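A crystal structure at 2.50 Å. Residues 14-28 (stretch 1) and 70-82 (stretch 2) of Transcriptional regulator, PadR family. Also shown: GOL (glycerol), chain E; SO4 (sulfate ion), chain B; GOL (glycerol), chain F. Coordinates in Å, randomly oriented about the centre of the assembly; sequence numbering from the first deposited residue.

Stretch 1 14-28: ILYIISQEEVYGYEL
Stretch 2 (70-82) KRKYYHITDKGLE

A helix laid across a strand commonly seals its contact with aliphatic side chains and leaves polar chemistry to the margins, and this PadR-family regulator offers a compact example. Helix 14-20 crosses strand 70-76 at 101°, almost perpendicular, with the axes 6.8 Å apart at closest approach. I18 (chi1 m, chi2 t) points toward the strand: its CD1 lies 3.9 Å from Y74 CB, and its CG2 packs 3.6 Å from H75 CA. L15, also m,t, reaches I76 (t,t), with L15 CD2 4.1 Å from I76 CD1, while S19 CB sits 3.8 Å from the same I76 CD1. Beyond the strand, T77 caps helix 78-82, its OG1 accepting from G80 N at 3.0 Å. G80 has no side chain; a CB there would clash with I76 CG1.

After the helix, E21 turns extended (phi/psi -161/130), and V23 (-137/148) runs antiparallel to Y74. One direct hydrogen bond joins the stretches, Y74 N to V23 O, 2.9 Å and nearly straight at 171°. E22 CA adds a CA-H...O contact to Y74 O at 3.5 Å. Y24, the N-cap of the next helix, gives its backbone N to E27 OE2 at 3.2 Å.

Aromatic and charged groups finish the margin. Y24 (chi1 p) directs its ring edge at the face of Y73 (chi1 m), planes at 83° and centroids 5.5 Å apart. R71 CD lies over the Y24 ring, 3.4 Å from its centroid, and the R71 guanidinium stacks at 16° to that ring, an off-centre cation-pi arrangement. Sulfate, probably from the crystallisation liquor, then accepts from R71 NH1 at O1 (2.9 Å) and from K72 N at O4 (2.7 Å), pairing its negative charge with arginine. A water accepts from G25 N at 2.8 Å and lies 3.0 Å from K72 O.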

ATOM      1  N   ILE A  14      -0.882  11.946   5.785  1.00 31.06           N
ATOM      2  CA  ILE A  14      -1.240  13.353   5.893  1.00 33.36           C
ATOM      3  C   ILE A  14      -2.288  13.558   6.988  1.00 44.55           C
ATOM      4  O   ILE A  14      -2.193  14.499   7.777  1.00 46.81           O
ATOM      5  CB  ILE A  14      -1.762  13.904   4.551  1.00 35.46           C
ATOM      6  CG1 ILE A  14      -0.581  14.210   3.630  1.00 34.18           C
ATOM      7  CG2 ILE A  14      -2.603  15.160   4.768  1.00 32.63           C
ATOM      8  CD1 ILE A  14      -0.972  14.712   2.257  1.00 37.19           C
ATOM      9  N   LEU A  15      -3.285  12.679   7.042  1.00 41.77           N
ATOM     10  CA  LEU A  15      -4.297  12.759   8.088  1.00 38.34           C
ATOM     11  C   LEU A  15      -3.665  12.534   9.455  1.00 41.68           C
ATOM     12  O   LEU A  15      -4.000  13.227  10.417  1.00 38.30           O
ATOM     13  CB  LEU A  15      -5.415  11.739   7.865  1.00 40.91           C
ATOM     14  CG  LEU A  15      -6.375  11.991   6.700  1.00 45.48           C
ATOM     15  CD1 LEU A  15      -7.325  10.815   6.542  1.00 37.01           C
ATOM     16  CD2 LEU A  15      -7.156  13.280   6.905  1.00 40.78           C
ATOM     17  N   TYR A  16      -2.751  11.571   9.543  1.00 36.61           N
ATOM     18  CA  TYR A  16      -2.084  11.296  10.810  1.00 33.36           C
ATOM     19  C   TYR A  16      -1.364  12.536  11.312  1.00 36.77           C
ATOM     20  O   TYR A  16      -1.528  12.943  12.460  1.00 47.81           O
ATOM     21  CB  TYR A  16      -1.075  10.157  10.681  1.00 31.03           C
ATOM     22  CG  TYR A  16      -0.342   9.911  11.977  1.00 41.29           C
ATOM     23  CD1 TYR A  16      -0.963   9.254  13.031  1.00 46.82           C
ATOM     24  CD2 TYR A  16       0.959  10.360  12.160  1.00 46.88           C
ATOM     25  CE1 TYR A  16      -0.304   9.038  14.226  1.00 49.13           C
ATOM     26  CE2 TYR A  16       1.627  10.147  13.351  1.00 42.54           C
ATOM     27  CZ  TYR A  16       0.990   9.486  14.380  1.00 57.73           C
ATOM     28  OH  TYR A  16       1.650   9.274  15.566  1.00 73.91           O
ATOM     29  N   ILE A  17      -0.561  13.130  10.437  1.00 47.22           N
ATOM     30  CA  ILE A  17       0.248  14.286  10.797  1.00 38.05           C
ATOM     31  C   ILE A  17      -0.628  15.456  11.225  1.00 35.97           C
ATOM     32  O   ILE A  17      -0.387  16.069  12.265  1.00 39.03           O
ATOM     33  CB  ILE A  17       1.159  14.707   9.627  1.00 38.74           C
ATOM     34  CG1 ILE A  17       2.340  13.739   9.517  1.00 34.17           C
ATOM     35  CG2 ILE A  17       1.667  16.128   9.824  1.00 35.04           C
ATOM     36  CD1 ILE A  17       3.008  13.730   8.161  1.00 48.03           C
ATOM     37  N   ILE A  18      -1.647  15.759  10.428  1.00 39.29           N
ATOM     38  CA  ILE A  18      -2.555  16.858  10.739  1.00 40.64           C
ATOM     39  C   ILE A  18      -3.338  16.589  12.022  1.00 39.50           C
ATOM     40  O   ILE A  18      -3.662  17.520  12.760  1.00 39.64           O
ATOM     41  CB  ILE A  18      -3.541  17.124   9.583  1.00 36.52           C
ATOM     42  CG1 ILE A  18      -2.779  17.585   8.335  1.00 33.64           C
ATOM     43  CG2 ILE A  18      -4.564  18.174   9.992  1.00 28.61           C
ATOM     44  CD1 ILE A  18      -3.667  18.021   7.186  1.00 35.26           C
ATOM     45  N   SER A  19      -3.639  15.320  12.289  1.00 39.53           N
ATOM     46  CA  SER A  19      -4.392  14.960  13.488  1.00 37.03           C
ATOM     47  C   SER A  19      -3.574  15.252  14.740  1.00 43.48           C
ATOM     48  O   SER A  19      -4.126  15.483  15.817  1.00 49.01           O
ATOM     49  CB  SER A  19      -4.816  13.484  13.456  1.00 41.46           C
ATOM     50  OG  SER A  19      -3.795  12.609  13.908  1.00 42.08           O
ATOM     51  N   GLN A  20      -2.255  15.253  14.587  1.00 47.27           N
ATOM     52  CA  GLN A  20      -1.353  15.413  15.720  1.00 35.95           C
ATOM     53  C   GLN A  20      -0.932  16.862  15.923  1.00 35.62           C
ATOM     54  O   GLN A  20      -0.571  17.255  17.032  1.00 37.36           O
ATOM     55  CB  GLN A  20      -0.119  14.524  15.547  1.00 37.75           C
ATOM     56  CG  GLN A  20      -0.417  13.035  15.649  1.00 46.51           C
ATOM     57  CD  GLN A  20      -0.985  12.647  17.004  1.00 67.25           C
ATOM     58  OE1 GLN A  20      -0.448  13.028  18.044  1.00 66.77           O
ATOM     59  NE2 GLN A  20      -2.079  11.891  16.995  1.00 57.74           N
ATOM     60  N   GLU A  21      -0.984  17.658  14.860  1.00 44.10           N
ATOM     61  CA  GLU A  21      -0.595  19.059  14.946  1.00 45.97           C
ATOM     62  C   GLU A  21      -1.145  19.883  13.785  1.00 44.62           C
ATOM     63  O   GLU A  21      -1.001  19.517  12.621  1.00 46.37           O
ATOM     64  CB  GLU A  21       0.930  19.187  14.973  1.00 46.68           C
ATOM     65  CG  GLU A  21       1.418  20.618  15.128  1.00 65.57           C
ATOM     66  CD  GLU A  21       2.887  20.773  14.779  1.00 80.87           C
ATOM     67  OE1 GLU A  21       3.534  19.755  14.456  1.00 61.36           O
ATOM     68  OE2 GLU A  21       3.393  21.915  14.823  1.00 72.37           O
ATOM     69  N   GLU A  22      -1.783  20.999  14.121  1.00 47.21           N
ATOM     70  CA  GLU A  22      -2.185  21.985  13.127  1.00 48.19           C
ATOM     71  C   GLU A  22      -0.955  22.451  12.358  1.00 42.30           C
ATOM     72  O   GLU A  22       0.003  22.939  12.954  1.00 44.83           O
ATOM     73  CB  GLU A  22      -2.835  23.190  13.810  1.00 38.28           C
ATOM     74  CG  GLU A  22      -4.271  23.450  13.407  1.00 48.21           C
ATOM     75  CD  GLU A  22      -4.803  24.744  13.985  1.00 49.19           C
ATOM     76  OE1 GLU A  22      -4.378  25.124  15.098  1.00 53.65           O
ATOM     77  OE2 GLU A  22      -5.642  25.388  13.321  1.00 60.07           O
ATOM     78  N   VAL A  23      -0.984  22.310  11.038  1.00 40.44           N
ATOM     79  CA  VAL A  23       0.156  22.700  10.209  1.00 47.09           C
ATOM     80  C   VAL A  23      -0.274  23.439   8.947  1.00 40.47           C
ATOM     81  O   VAL A  23      -1.342  23.168   8.397  1.00 38.55           O
ATOM     82  CB  VAL A  23       0.984  21.472   9.779  1.00 34.49           C
ATOM     83  CG1 VAL A  23       1.650  20.821  10.987  1.00 42.25           C
ATOM     84  CG2 VAL A  23       0.110  20.476   9.024  1.00 33.46           C
ATOM     85  N   TYR A  24       0.559  24.370   8.489  1.00 40.98           N
ATOM     86  CA  TYR A  24       0.325  25.012   7.198  1.00 36.38           C
ATOM     87  C   TYR A  24       1.046  24.246   6.094  1.00 36.40           C
ATOM     88  O   TYR A  24       1.858  23.363   6.371  1.00 39.11           O
ATOM     89  CB  TYR A  24       0.693  26.509   7.204  1.00 40.37           C
ATOM     90  CG  TYR A  24       2.117  26.875   7.588  1.00 41.29           C
ATOM     91  CD1 TYR A  24       2.532  26.856   8.912  1.00 47.33           C
ATOM     92  CD2 TYR A  24       3.030  27.293   6.627  1.00 46.91           C
ATOM     93  CE1 TYR A  24       3.823  27.209   9.265  1.00 47.97           C
ATOM     94  CE2 TYR A  24       4.322  27.652   6.970  1.00 39.67           C
ATOM     95  CZ  TYR A  24       4.712  27.608   8.288  1.00 54.21           C
ATOM     96  OH  TYR A  24       5.999  27.965   8.629  1.00 44.89           O
ATOM     97  N   GLY A  25       0.727  24.577   4.847  1.00 37.95           N
ATOM     98  CA  GLY A  25       1.162  23.798   3.702  1.00 44.15           C
ATOM     99  C   GLY A  25       2.639  23.454   3.679  1.00 42.39           C
ATOM    100  O   GLY A  25       3.010  22.290   3.519  1.00 36.14           O
ATOM    101  N   TYR A  26       3.487  24.464   3.840  1.00 38.29           N
ATOM    102  CA  TYR A  26       4.929  24.274   3.748  1.00 42.13           C
ATOM    103  C   TYR A  26       5.438  23.427   4.909  1.00 36.01           C
ATOM    104  O   TYR A  26       6.313  22.574   4.743  1.00 37.31           O
ATOM    105  CB  TYR A  26       5.641  25.626   3.736  1.00 43.17           C
ATOM    106  CG  TYR A  26       7.140  25.516   3.875  1.00 37.53           C
ATOM    107  CD1 TYR A  26       7.911  24.980   2.854  1.00 39.32           C
ATOM    108  CD2 TYR A  26       7.783  25.948   5.028  1.00 41.91           C
ATOM    109  CE1 TYR A  26       9.280  24.873   2.977  1.00 46.03           C
ATOM    110  CE2 TYR A  26       9.151  25.847   5.159  1.00 37.65           C
ATOM    111  CZ  TYR A  26       9.894  25.308   4.130  1.00 41.80           C
ATOM    112  OH  TYR A  26      11.259  25.206   4.254  1.00 41.23           O
ATOM    113  N   GLU A  27       4.880  23.679   6.086  1.00 37.04           N
ATOM    114  CA  GLU A  27       5.207  22.920   7.285  1.00 35.25           C
ATOM    115  C   GLU A  27       4.878  21.442   7.083  1.00 37.15           C
ATOM    116  O   GLU A  27       5.638  20.561   7.490  1.00 32.83           O
ATOM    117  CB  GLU A  27       4.415  23.483   8.465  1.00 31.69           C
ATOM    118  CG  GLU A  27       4.793  22.937   9.826  1.00 52.87           C
ATOM    119  CD  GLU A  27       3.924  23.512  10.929  1.00 56.03           C
ATOM    120  OE1 GLU A  27       4.141  23.166  12.109  1.00 79.92           O
ATOM    121  OE2 GLU A  27       3.018  24.312  10.610  1.00 50.72           O
ATOM    122  N   LEU A  28       3.746  21.179   6.438  1.00 34.85           N
ATOM    123  CA  LEU A  28       3.298  19.813   6.188  1.00 32.18           C
ATOM    124  C   LEU A  28       4.269  19.050   5.291  1.00 36.23           C
ATOM    125  O   LEU A  28       4.732  17.965   5.643  1.00 41.89           O
ATOM    126  CB  LEU A  28       1.907  19.820   5.548  1.00 32.64           C
ATOM    127  CG  LEU A  28       1.364  18.461   5.099  1.00 36.25           C
ATOM    128  CD1 LEU A  28       1.280  17.493   6.271  1.00 39.57           C
ATOM    129  CD2 LEU A  28       0.004  18.619   4.435  1.00 38.00           C
ATOM    130  N   LYS A  70      -0.279  35.778   9.501  1.00 74.28           N
ATOM    131  CA  LYS A  70      -1.406  34.858   9.421  1.00 78.41           C
ATOM    132  C   LYS A  70      -1.234  33.841   8.301  1.00 73.53           C
ATOM    133  O   LYS A  70      -0.973  34.196   7.150  1.00 77.61           O
ATOM    134  CB  LYS A  70      -2.714  35.630   9.253  1.00 75.27           C
ATOM    135  CG  LYS A  70      -3.190  36.258  10.548  1.00104.86           C
ATOM    136  CD  LYS A  70      -4.391  37.159  10.351  1.00129.48           C
ATOM    137  CE  LYS A  70      -4.673  37.946  11.619  1.00136.18           C
ATOM    138  NZ  LYS A  70      -5.769  38.938  11.451  1.00137.18           N
ATOM    139  N   ARG A  71      -1.383  32.570   8.658  1.00 59.23           N
ATOM    140  CA  ARG A  71      -1.213  31.473   7.720  1.00 48.40           C
ATOM    141  C   ARG A  71      -2.470  30.613   7.694  1.00 49.43           C
ATOM    142  O   ARG A  71      -3.309  30.696   8.591  1.00 56.95           O
ATOM    143  CB  ARG A  71      -0.015  30.619   8.131  1.00 48.20           C
ATOM    144  CG  ARG A  71       1.303  31.376   8.192  1.00 43.98           C
ATOM    145  CD  ARG A  71       2.440  30.470   8.638  1.00 40.15           C
ATOM    146  NE  ARG A  71       3.711  31.182   8.737  1.00 60.37           N
ATOM    147  CZ  ARG A  71       4.471  31.513   7.697  1.00 49.95           C
ATOM    148  NH1 ARG A  71       4.092  31.208   6.462  1.00 37.17           N
ATOM    149  NH2 ARG A  71       5.612  32.158   7.890  1.00 57.85           N
ATOM    150  N   LYS A  72      -2.592  29.784   6.664  1.00 46.69           N
ATOM    151  CA  LYS A  72      -3.723  28.875   6.542  1.00 47.91           C
ATOM    152  C   LYS A  72      -3.365  27.512   7.131  1.00 48.96           C
ATOM    153  O   LYS A  72      -2.796  26.658   6.449  1.00 39.57           O
ATOM    154  CB  LYS A  72      -4.139  28.742   5.074  1.00 39.62           C
ATOM    155  CG  LYS A  72      -5.316  27.810   4.831  1.00 42.22           C
ATOM    156  CD  LYS A  72      -5.946  28.056   3.464  1.00 43.73           C
ATOM    157  CE  LYS A  72      -7.000  27.008   3.140  1.00 65.37           C
ATOM    158  NZ  LYS A  72      -7.311  26.936   1.683  1.00 67.27           N
ATOM    159  N   TYR A  73      -3.698  27.321   8.406  1.00 45.63           N
ATOM    160  CA  TYR A  73      -3.409  26.076   9.107  1.00 45.61           C
ATOM    161  C   TYR A  73      -4.524  25.065   8.870  1.00 37.24           C
ATOM    162  O   TYR A  73      -5.701  25.420   8.874  1.00 45.66           O
ATOM    163  CB  TYR A  73      -3.269  26.324  10.610  1.00 46.07           C
ATOM    164  CG  TYR A  73      -2.002  27.048  11.015  1.00 37.88           C
ATOM    165  CD1 TYR A  73      -0.838  26.346  11.298  1.00 41.87           C
ATOM    166  CD2 TYR A  73      -1.976  28.432  11.128  1.00 38.80           C
ATOM    167  CE1 TYR A  73       0.320  27.002  11.676  1.00 46.60           C
ATOM    168  CE2 TYR A  73      -0.825  29.097  11.507  1.00 46.76           C
ATOM    169  CZ  TYR A  73       0.321  28.377  11.779  1.00 47.01           C
ATOM    170  OH  TYR A  73       1.470  29.034  12.154  1.00 65.24           O
ATOM    171  N   TYR A  74      -4.150  23.804   8.679  1.00 41.87           N
ATOM    172  CA  TYR A  74      -5.127  22.743   8.459  1.00 38.90           C
ATOM    173  C   TYR A  74      -5.344  21.927   9.729  1.00 45.11           C
ATOM    174  O   TYR A  74      -4.390  21.590  10.431  1.00 40.30           O
ATOM    175  CB  TYR A  74      -4.668  21.804   7.342  1.00 44.60           C
ATOM    176  CG  TYR A  74      -4.554  22.448   5.981  1.00 48.62           C
ATOM    177  CD1 TYR A  74      -5.675  22.625   5.179  1.00 37.85           C
ATOM    178  CD2 TYR A  74      -3.324  22.863   5.489  1.00 40.81           C
ATOM    179  CE1 TYR A  74      -5.574  23.207   3.932  1.00 45.94           C
ATOM    180  CE2 TYR A  74      -3.213  23.447   4.241  1.00 45.84           C
ATOM    181  CZ  TYR A  74      -4.341  23.615   3.467  1.00 47.89           C
ATOM    182  OH  TYR A  74      -4.237  24.196   2.224  1.00 43.47           O
ATOM    183  N   HIS A  75      -6.603  21.619  10.022  1.00 51.69           N
ATOM    184  CA  HIS A  75      -6.927  20.682  11.091  1.00 40.05           C
ATOM    185  C   HIS A  75      -7.868  19.603  10.571  1.00 32.85           C
ATOM    186  O   HIS A  75      -8.522  19.776   9.544  1.00 37.25           O
ATOM    187  CB  HIS A  75      -7.545  21.401  12.294  1.00 36.46           C
ATOM    188  CG  HIS A  75      -8.878  22.021  12.014  1.00 34.91           C
ATOM    189  ND1 HIS A  75     -10.017  21.277  11.806  1.00 44.72           N
ATOM    190  CD2 HIS A  75      -9.253  23.319  11.918  1.00 38.65           C
ATOM    191  CE1 HIS A  75     -11.038  22.090  11.589  1.00 41.64           C
ATOM    192  NE2 HIS A  75     -10.599  23.332  11.651  1.00 39.39           N
ATOM    193  N   ILE A  76      -7.930  18.494  11.296  1.00 36.43           N
ATOM    194  CA  ILE A  76      -8.690  17.321  10.879  1.00 44.44           C
ATOM    195  C   ILE A  76     -10.130  17.420  11.370  1.00 41.30           C
ATOM    196  O   ILE A  76     -10.386  17.929  12.462  1.00 35.05           O
ATOM    197  CB  ILE A  76      -8.038  16.033  11.433  1.00 39.00           C
ATOM    198  CG1 ILE A  76      -8.531  14.798  10.678  1.00 37.55           C
ATOM    199  CG2 ILE A  76      -8.296  15.900  12.934  1.00 39.18           C
ATOM    200  CD1 ILE A  76      -7.707  13.553  10.967  1.00 34.77           C
ATOM    201  N   THR A  77     -11.068  16.948  10.554  1.00 42.37           N
ATOM    202  CA  THR A  77     -12.476  16.922  10.942  1.00 44.94           C
ATOM    203  C   THR A  77     -12.800  15.596  11.618  1.00 39.58           C
ATOM    204  O   THR A  77     -11.980  14.677  11.621  1.00 43.34           O
ATOM    205  CB  THR A  77     -13.416  17.086   9.729  1.00 34.75           C
ATOM    206  OG1 THR A  77     -13.311  15.942   8.872  1.00 32.45           O
ATOM    207  CG2 THR A  77     -13.077  18.349   8.946  1.00 43.93           C
ATOM    208  N   ASP A  78     -13.994  15.498  12.194  1.00 47.61           N
ATOM    209  CA  ASP A  78     -14.438  14.248  12.799  1.00 39.70           C
ATOM    210  C   ASP A  78     -14.466  13.143  11.748  1.00 34.36           C
ATOM    211  O   ASP A  78     -14.013  12.025  11.990  1.00 35.08           O
ATOM    212  CB  ASP A  78     -15.822  14.411  13.424  1.00 41.77           C
ATOM    213  CG  ASP A  78     -16.431  13.085  13.838  1.00 42.91           C
ATOM    214  OD1 ASP A  78     -15.966  12.500  14.840  1.00 43.32           O
ATOM    215  OD2 ASP A  78     -17.376  12.627  13.160  1.00 40.91           O
ATOM    216  N   LYS A  79     -15.009  13.467  10.582  1.00 33.50           N
ATOM    217  CA  LYS A  79     -15.037  12.533   9.464  1.00 38.42           C
ATOM    218  C   LYS A  79     -13.618  12.089   9.113  1.00 45.78           C
ATOM    219  O   LYS A  79     -13.376  10.917   8.829  1.00 46.28           O
ATOM    220  CB  LYS A  79     -15.695  13.182   8.245  1.00 39.26           C
ATOM    221  CG  LYS A  79     -15.754  12.283   7.021  1.00 40.62           C
ATOM    222  CD  LYS A  79     -16.400  12.991   5.841  1.00 46.61           C
ATOM    223  CE  LYS A  79     -16.355  12.130   4.586  1.00 45.14           C
ATOM    224  NZ  LYS A  79     -16.827  12.866   3.381  1.00 47.93           N
ATOM    225  N   GLY A  80     -12.684  13.035   9.139  1.00 49.11           N
ATOM    226  CA  GLY A  80     -11.297  12.749   8.829  1.00 39.49           C
ATOM    227  C   GLY A  80     -10.657  11.828   9.851  1.00 45.07           C
ATOM    228  O   GLY A  80      -9.846  10.966   9.501  1.00 42.99           O
ATOM    229  N   LEU A  81     -11.018  12.012  11.116  1.00 37.85           N
ATOM    230  CA  LEU A  81     -10.503  11.171  12.193  1.00 37.97           C
ATOM    231  C   LEU A  81     -11.026   9.744  12.071  1.00 38.27           C
ATOM    232  O   LEU A  81     -10.283   8.785  12.270  1.00 42.87           O
ATOM    233  CB  LEU A  81     -10.893  11.745  13.556  1.00 44.55           C
ATOM    234  CG  LEU A  81     -10.128  12.991  14.008  1.00 45.67           C
ATOM    235  CD1 LEU A  81     -10.942  13.753  15.036  1.00 41.36           C
ATOM    236  CD2 LEU A  81      -8.769  12.612  14.575  1.00 36.59           C
ATOM    237  N   GLU A  82     -12.309   9.604  11.753  1.00 44.96           N
ATOM    238  CA  GLU A  82     -12.896   8.285  11.550  1.00 55.87           C
ATOM    239  C   GLU A  82     -12.093   7.533  10.501  1.00 50.12           C
ATOM    240  O   GLU A  82     -11.737   6.369  10.676  1.00 52.00           O
ATOM    241  CB  GLU A  82     -14.346   8.408  11.078  1.00 46.27           C
ATOM    242  CG  GLU A  82     -15.364   8.535  12.192  1.00 59.13           C
ATOM    243  CD  GLU A  82     -16.721   8.988  11.686  1.00 79.12           C
ATOM    244  OE1 GLU A  82     -16.911   9.029  10.451  1.00 55.21           O
ATOM    245  OE2 GLU A  82     -17.594   9.309  12.521  1.00 72.83           O
TER
HETATM  246  C1  GOL E 204      -5.571  18.564  15.253  1.00 52.56           C
HETATM  247  O1  GOL E 204      -5.837  18.841  13.897  1.00 45.56           O
HETATM  248  C2  GOL E 204      -5.156  19.831  15.990  1.00 52.80           C
HETATM  249  O2  GOL E 204      -3.753  19.900  16.107  1.00 71.11           O
HETATM  250  C3  GOL E 204      -5.788  19.799  17.372  1.00 68.60           C
HETATM  251  O3  GOL E 204      -5.770  21.079  17.958  1.00 75.37           O
HETATM  252  S   SO4 B 201       0.599  29.939   4.162  1.00 42.31           S
HETATM  253  O1  SO4 B 201       1.819  30.403   4.815  1.00 48.71           O
HETATM  254  O2  SO4 B 201       0.031  31.021   3.360  1.00 53.72           O
HETATM  255  O3  SO4 B 201       0.904  28.800   3.302  1.00 43.30           O
HETATM  256  O4  SO4 B 201      -0.367  29.528   5.166  1.00 52.87           O
HETATM  257  C1  GOL F 205       6.095  30.903  12.390  1.00105.28           C
HETATM  258  O1  GOL F 205       5.718  31.733  11.313  1.00 89.34           O
HETATM  259  C2  GOL F 205       5.515  29.507  12.181  1.00100.22           C
HETATM  260  O2  GOL F 205       6.445  28.693  11.501  1.00 80.63           O
HETATM  261  C3  GOL F 205       5.163  28.878  13.525  1.00 92.18           C
HETATM  262  O3  GOL F 205       4.152  27.910  13.348  1.00 71.28           O
HETATM  263  O   HOH W   1      -1.066  26.538   3.972  1.00 41.06           O